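Local coordinates for protein tRNA (uracil(54)-C(5))-methyltransferase (PDB 2JJQ) that methylates carbon 5 of uridine 54 in tRNA, using S-adenosyl-L-methionine as the methyl donor, at residues Lys104-Val118 and Ile406-Leu420. Residues are numbered along the deposited sequence; the frame is centred on the assembly and turned at random.
Sequences KRKKLKRILGFEVEV and IVALDMFPHTPHVEL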
# COMPACT_ATOMS: atom_id res chain seq x y z
N LYS A 104 -13.95 9.00 5.45
CA LYS A 104 -13.40 8.98 4.09
C LYS A 104 -14.38 9.59 3.10
O LYS A 104 -13.97 10.33 2.22
CB LYS A 104 -12.98 7.55 3.69
CG LYS A 104 -11.66 7.23 4.41
CD LYS A 104 -11.24 5.79 4.33
CE LYS A 104 -9.85 5.64 4.97
NZ LYS A 104 -9.23 4.24 4.91
N ARG A 105 -15.67 9.30 3.25
CA ARG A 105 -16.69 9.95 2.40
C ARG A 105 -16.64 11.45 2.52
O ARG A 105 -16.61 12.17 1.53
CB ARG A 105 -18.09 9.42 2.70
CG ARG A 105 -18.21 8.02 2.21
CD ARG A 105 -19.66 7.66 2.16
NE ARG A 105 -20.19 7.65 3.51
CZ ARG A 105 -20.30 6.55 4.24
NH1 ARG A 105 -19.92 5.38 3.74
NH2 ARG A 105 -20.80 6.63 5.47
N LYS A 106 -16.61 11.93 3.75
CA LYS A 106 -16.61 13.36 4.01
C LYS A 106 -15.34 14.04 3.47
O LYS A 106 -15.39 15.10 2.81
CB LYS A 106 -16.73 13.58 5.52
CG LYS A 106 -18.17 13.36 6.05
CD LYS A 106 -18.14 13.49 7.59
CE LYS A 106 -19.50 13.18 8.29
NZ LYS A 106 -20.71 13.78 7.59
N LYS A 107 -14.18 13.42 3.72
CA LYS A 107 -12.91 13.90 3.18
C LYS A 107 -12.89 14.03 1.66
O LYS A 107 -12.48 15.08 1.12
CB LYS A 107 -11.78 12.98 3.65
CG LYS A 107 -10.43 13.41 3.13
CD LYS A 107 -9.40 12.45 3.75
CE LYS A 107 -8.07 12.54 3.08
NZ LYS A 107 -7.09 11.56 3.72
N LEU A 108 -13.37 12.99 0.96
CA LEU A 108 -13.42 13.02 -0.51
C LEU A 108 -14.36 14.11 -1.01
O LEU A 108 -14.05 14.79 -2.00
CB LEU A 108 -13.87 11.66 -1.11
CG LEU A 108 -12.76 10.60 -0.95
CD1 LEU A 108 -13.33 9.23 -1.31
CD2 LEU A 108 -11.53 10.98 -1.82
N LYS A 109 -15.52 14.22 -0.39
CA LYS A 109 -16.46 15.27 -0.80
C LYS A 109 -15.82 16.65 -0.62
O LYS A 109 -15.94 17.49 -1.50
CB LYS A 109 -17.77 15.18 0.01
CG LYS A 109 -18.82 16.20 -0.45
CD LYS A 109 -20.20 15.89 0.19
CE LYS A 109 -20.23 16.20 1.67
NZ LYS A 109 -21.52 15.72 2.30
N ARG A 110 -15.13 16.89 0.50
CA ARG A 110 -14.37 18.16 0.73
C ARG A 110 -13.34 18.47 -0.36
O ARG A 110 -13.26 19.60 -0.87
CB ARG A 110 -13.56 18.12 2.06
CG ARG A 110 -14.38 17.92 3.36
CD ARG A 110 -13.67 18.38 4.65
NE ARG A 110 -12.66 17.45 5.15
CZ ARG A 110 -12.92 16.48 6.02
NH1 ARG A 110 -14.17 16.30 6.45
NH2 ARG A 110 -11.92 15.69 6.49
N ILE A 111 -12.55 17.46 -0.72
CA ILE A 111 -11.49 17.62 -1.70
C ILE A 111 -11.97 17.72 -3.16
O ILE A 111 -11.51 18.57 -3.92
CB ILE A 111 -10.46 16.46 -1.53
CG1 ILE A 111 -9.75 16.61 -0.16
CG2 ILE A 111 -9.47 16.38 -2.76
CD1 ILE A 111 -8.93 15.32 0.26
N LEU A 112 -12.89 16.84 -3.53
CA LEU A 112 -13.33 16.73 -4.91
C LEU A 112 -14.56 17.61 -5.22
O LEU A 112 -14.82 17.87 -6.38
CB LEU A 112 -13.79 15.32 -5.15
CG LEU A 112 -12.80 14.27 -5.68
CD1 LEU A 112 -11.40 14.72 -5.75
CD2 LEU A 112 -12.99 12.90 -5.04
N GLY A 113 -15.36 17.92 -4.21
CA GLY A 113 -16.53 18.81 -4.44
C GLY A 113 -17.88 18.13 -4.53
O GLY A 113 -18.90 18.80 -4.72
N PHE A 114 -17.92 16.81 -4.37
CA PHE A 114 -19.21 16.07 -4.52
C PHE A 114 -19.10 14.72 -3.87
O PHE A 114 -18.00 14.27 -3.58
CB PHE A 114 -19.57 15.91 -5.99
CG PHE A 114 -18.49 15.28 -6.80
CD1 PHE A 114 -17.55 16.06 -7.44
CD2 PHE A 114 -18.43 13.91 -6.94
CE1 PHE A 114 -16.54 15.48 -8.18
CE2 PHE A 114 -17.40 13.33 -7.70
CZ PHE A 114 -16.48 14.12 -8.32
N GLU A 115 -20.24 14.10 -3.61
CA GLU A 115 -20.31 12.80 -2.93
C GLU A 115 -19.64 11.70 -3.79
O GLU A 115 -19.94 11.53 -4.99
CB GLU A 115 -21.79 12.46 -2.72
CG GLU A 115 -22.04 11.40 -1.67
CD GLU A 115 -21.90 11.96 -0.27
OE1 GLU A 115 -22.55 13.01 0.02
OE2 GLU A 115 -21.15 11.37 0.56
N VAL A 116 -18.79 10.93 -3.13
CA VAL A 116 -18.13 9.76 -3.73
C VAL A 116 -18.39 8.54 -2.86
O VAL A 116 -18.23 8.59 -1.66
CB VAL A 116 -16.62 10.01 -3.89
CG1 VAL A 116 -15.98 8.74 -4.47
CG2 VAL A 116 -16.41 11.26 -4.85
N GLU A 117 -18.89 7.46 -3.46
CA GLU A 117 -19.11 6.24 -2.70
C GLU A 117 -17.75 5.67 -2.28
O GLU A 117 -16.75 5.74 -3.05
CB GLU A 117 -19.88 5.22 -3.55
CG GLU A 117 -19.90 3.81 -2.96
CD GLU A 117 -20.48 2.75 -3.91
OE1 GLU A 117 -20.84 3.07 -5.07
OE2 GLU A 117 -20.58 1.56 -3.46
N VAL A 118 -17.68 5.13 -1.07
CA VAL A 118 -16.47 4.44 -0.59
C VAL A 118 -16.79 2.94 -0.37
O VAL A 118 -17.59 2.58 0.52
CB VAL A 118 -15.92 5.06 0.71
CG1 VAL A 118 -14.61 4.37 1.09
CG2 VAL A 118 -15.64 6.57 0.53
N ILE A 406 -17.08 7.79 -10.79
CA ILE A 406 -15.98 7.75 -9.81
C ILE A 406 -16.42 7.01 -8.56
O ILE A 406 -17.58 7.16 -8.09
CB ILE A 406 -15.50 9.19 -9.45
CG1 ILE A 406 -14.25 9.16 -8.57
CG2 ILE A 406 -16.58 9.96 -8.72
CD1 ILE A 406 -13.60 10.58 -8.49
N VAL A 407 -15.51 6.20 -8.02
CA VAL A 407 -15.76 5.51 -6.77
C VAL A 407 -14.42 5.46 -6.03
O VAL A 407 -13.39 5.52 -6.66
CB VAL A 407 -16.23 4.07 -7.06
CG1 VAL A 407 -16.87 3.49 -5.85
CG2 VAL A 407 -17.26 4.13 -8.14
N ALA A 408 -14.46 5.40 -4.71
CA ALA A 408 -13.28 5.20 -3.88
C ALA A 408 -13.36 3.81 -3.30
O ALA A 408 -14.46 3.32 -3.01
CB ALA A 408 -13.23 6.19 -2.71
N LEU A 409 -12.23 3.16 -3.19
CA LEU A 409 -12.18 1.79 -2.60
C LEU A 409 -11.32 1.94 -1.36
O LEU A 409 -10.26 2.58 -1.41
CB LEU A 409 -11.58 0.76 -3.54
CG LEU A 409 -12.48 0.46 -4.74
CD1 LEU A 409 -12.09 1.49 -5.76
CD2 LEU A 409 -12.16 -0.95 -5.26
N ASP A 410 -11.82 1.44 -0.24
CA ASP A 410 -11.01 1.48 0.97
C ASP A 410 -9.89 0.42 0.88
O ASP A 410 -9.99 -0.71 1.40
CB ASP A 410 -11.83 1.31 2.25
CG ASP A 410 -10.98 1.53 3.48
OD1 ASP A 410 -9.95 2.22 3.32
OD2 ASP A 410 -11.23 0.97 4.56
N MET A 411 -8.80 0.78 0.22
CA MET A 411 -7.69 -0.13 0.08
C MET A 411 -6.91 -0.18 1.39
O MET A 411 -6.11 -1.13 1.65
CB MET A 411 -6.77 0.33 -1.09
CG MET A 411 -7.42 0.01 -2.49
SD MET A 411 -7.30 -1.76 -2.92
CE MET A 411 -5.68 -2.12 -2.23
N PHE A 412 -7.14 0.83 2.25
CA PHE A 412 -6.24 1.05 3.39
C PHE A 412 -7.02 1.24 4.71
O PHE A 412 -6.94 2.31 5.35
CB PHE A 412 -5.39 2.29 3.14
CG PHE A 412 -4.73 2.28 1.81
CD1 PHE A 412 -3.62 1.50 1.58
CD2 PHE A 412 -5.23 3.05 0.80
CE1 PHE A 412 -2.98 1.49 0.31
CE2 PHE A 412 -4.62 3.04 -0.47
CZ PHE A 412 -3.50 2.26 -0.70
N PRO A 413 -7.71 0.20 5.14
CA PRO A 413 -8.43 0.28 6.43
C PRO A 413 -7.52 0.75 7.58
O PRO A 413 -6.32 0.41 7.62
CB PRO A 413 -8.83 -1.17 6.69
CG PRO A 413 -8.88 -1.83 5.30
CD PRO A 413 -7.84 -1.13 4.48
N HIS A 414 -8.10 1.50 8.54
CA HIS A 414 -7.38 1.96 9.73
C HIS A 414 -6.37 3.06 9.47
O HIS A 414 -5.60 3.41 10.37
CB HIS A 414 -6.72 0.82 10.53
CG HIS A 414 -7.60 -0.37 10.71
ND1 HIS A 414 -8.84 -0.29 11.31
CD2 HIS A 414 -7.44 -1.67 10.35
CE1 HIS A 414 -9.40 -1.49 11.34
NE2 HIS A 414 -8.58 -2.35 10.75
N THR A 415 -6.35 3.57 8.24
CA THR A 415 -5.53 4.74 7.89
C THR A 415 -6.48 5.75 7.26
O THR A 415 -7.60 5.39 6.82
CB THR A 415 -4.45 4.38 6.85
OG1 THR A 415 -5.06 4.34 5.56
CG2 THR A 415 -3.82 3.01 7.15
N PRO A 416 -6.04 7.03 7.15
CA PRO A 416 -6.88 8.02 6.46
C PRO A 416 -6.92 7.91 4.93
O PRO A 416 -7.60 8.70 4.29
CB PRO A 416 -6.26 9.37 6.86
CG PRO A 416 -5.11 9.08 7.71
CD PRO A 416 -4.80 7.61 7.69
N HIS A 417 -6.20 6.94 4.37
CA HIS A 417 -5.99 6.90 2.93
C HIS A 417 -7.06 6.14 2.20
O HIS A 417 -7.65 5.18 2.72
CB HIS A 417 -4.64 6.27 2.61
CG HIS A 417 -3.51 6.88 3.36
ND1 HIS A 417 -3.24 8.23 3.32
CD2 HIS A 417 -2.62 6.35 4.22
CE1 HIS A 417 -2.21 8.49 4.09
NE2 HIS A 417 -1.80 7.36 4.64
N VAL A 418 -7.32 6.56 0.97
CA VAL A 418 -8.30 5.85 0.17
C VAL A 418 -7.76 5.74 -1.26
O VAL A 418 -6.86 6.53 -1.62
CB VAL A 418 -9.65 6.59 0.25
CG1 VAL A 418 -9.74 7.62 -0.89
CG2 VAL A 418 -10.77 5.61 0.18
N GLU A 419 -8.26 4.78 -2.04
CA GLU A 419 -7.93 4.62 -3.46
C GLU A 419 -9.08 5.04 -4.36
O GLU A 419 -10.13 4.41 -4.36
CB GLU A 419 -7.61 3.17 -3.76
CG GLU A 419 -7.18 2.92 -5.19
CD GLU A 419 -5.67 3.03 -5.36
OE1 GLU A 419 -5.04 3.72 -4.54
OE2 GLU A 419 -5.12 2.37 -6.27
N LEU A 420 -8.90 6.04 -5.20
CA LEU A 420 -10.02 6.50 -6.04
C LEU A 420 -9.86 5.83 -7.40
O LEU A 420 -8.72 5.59 -7.84
CB LEU A 420 -9.88 7.99 -6.29
CG LEU A 420 -10.31 8.95 -5.23
CD1 LEU A 420 -9.73 10.32 -5.75
CD2 LEU A 420 -11.84 8.96 -5.29
O HOH W 1 -10.91 2.78 6.58
O HOH W 2 -4.86 10.85 1.87
O HOH W 3 -19.36 7.36 -6.25
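K104 reaches into the loop that follows strand 403-409 and leads into strand 419-424 in the mixed sheet of the class I-like methyltransferase domain. Helix 97-112 lies against this sheet. Strand 117-119 joins its edge, parallel to 403-409. There A408 N donates to E117 O at 2.8 Å, nearly straight (167°).

K104 CB points toward the loop. CG sits beside the backbone N, anti to the carbonyl carbon (chi1 -76°), and from there the chain is extended. CD lies nearest D410 OD1 and H417 O, with V418 CG2 a little farther off. CE lies near the carbonyls of T415 and H417. NZ forms a salt bridge with D410 OD1 at 2.7 Å, from above the carboxylate plane. K104 NZ also donates to H417 O at 2.9 Å, and weakly to T415 O and F412 O. A water links NZ to D410 OD2, which also bonds Y97 OH. The buried ammonium thus gathers both ends of the type II turn F412-T415. F412 lies beside C387, the predicted nucleophile. One turn on, K107 NZ bonds P416 O from above the carbonyl plane, and D30 O as well.

L108 packs on A408, V418 and L420. L108 and V418 meet tip to tip, CD2 to CG1; L108 and L420 slide past each other in opposite directions. V116 CG1 packs over A408 N. F114 takes I406 CG2 at its ring edge, 3.6 Å from CE2. The tightest carbon pair is L108 CD1 to A408 CB, 3.3 Å.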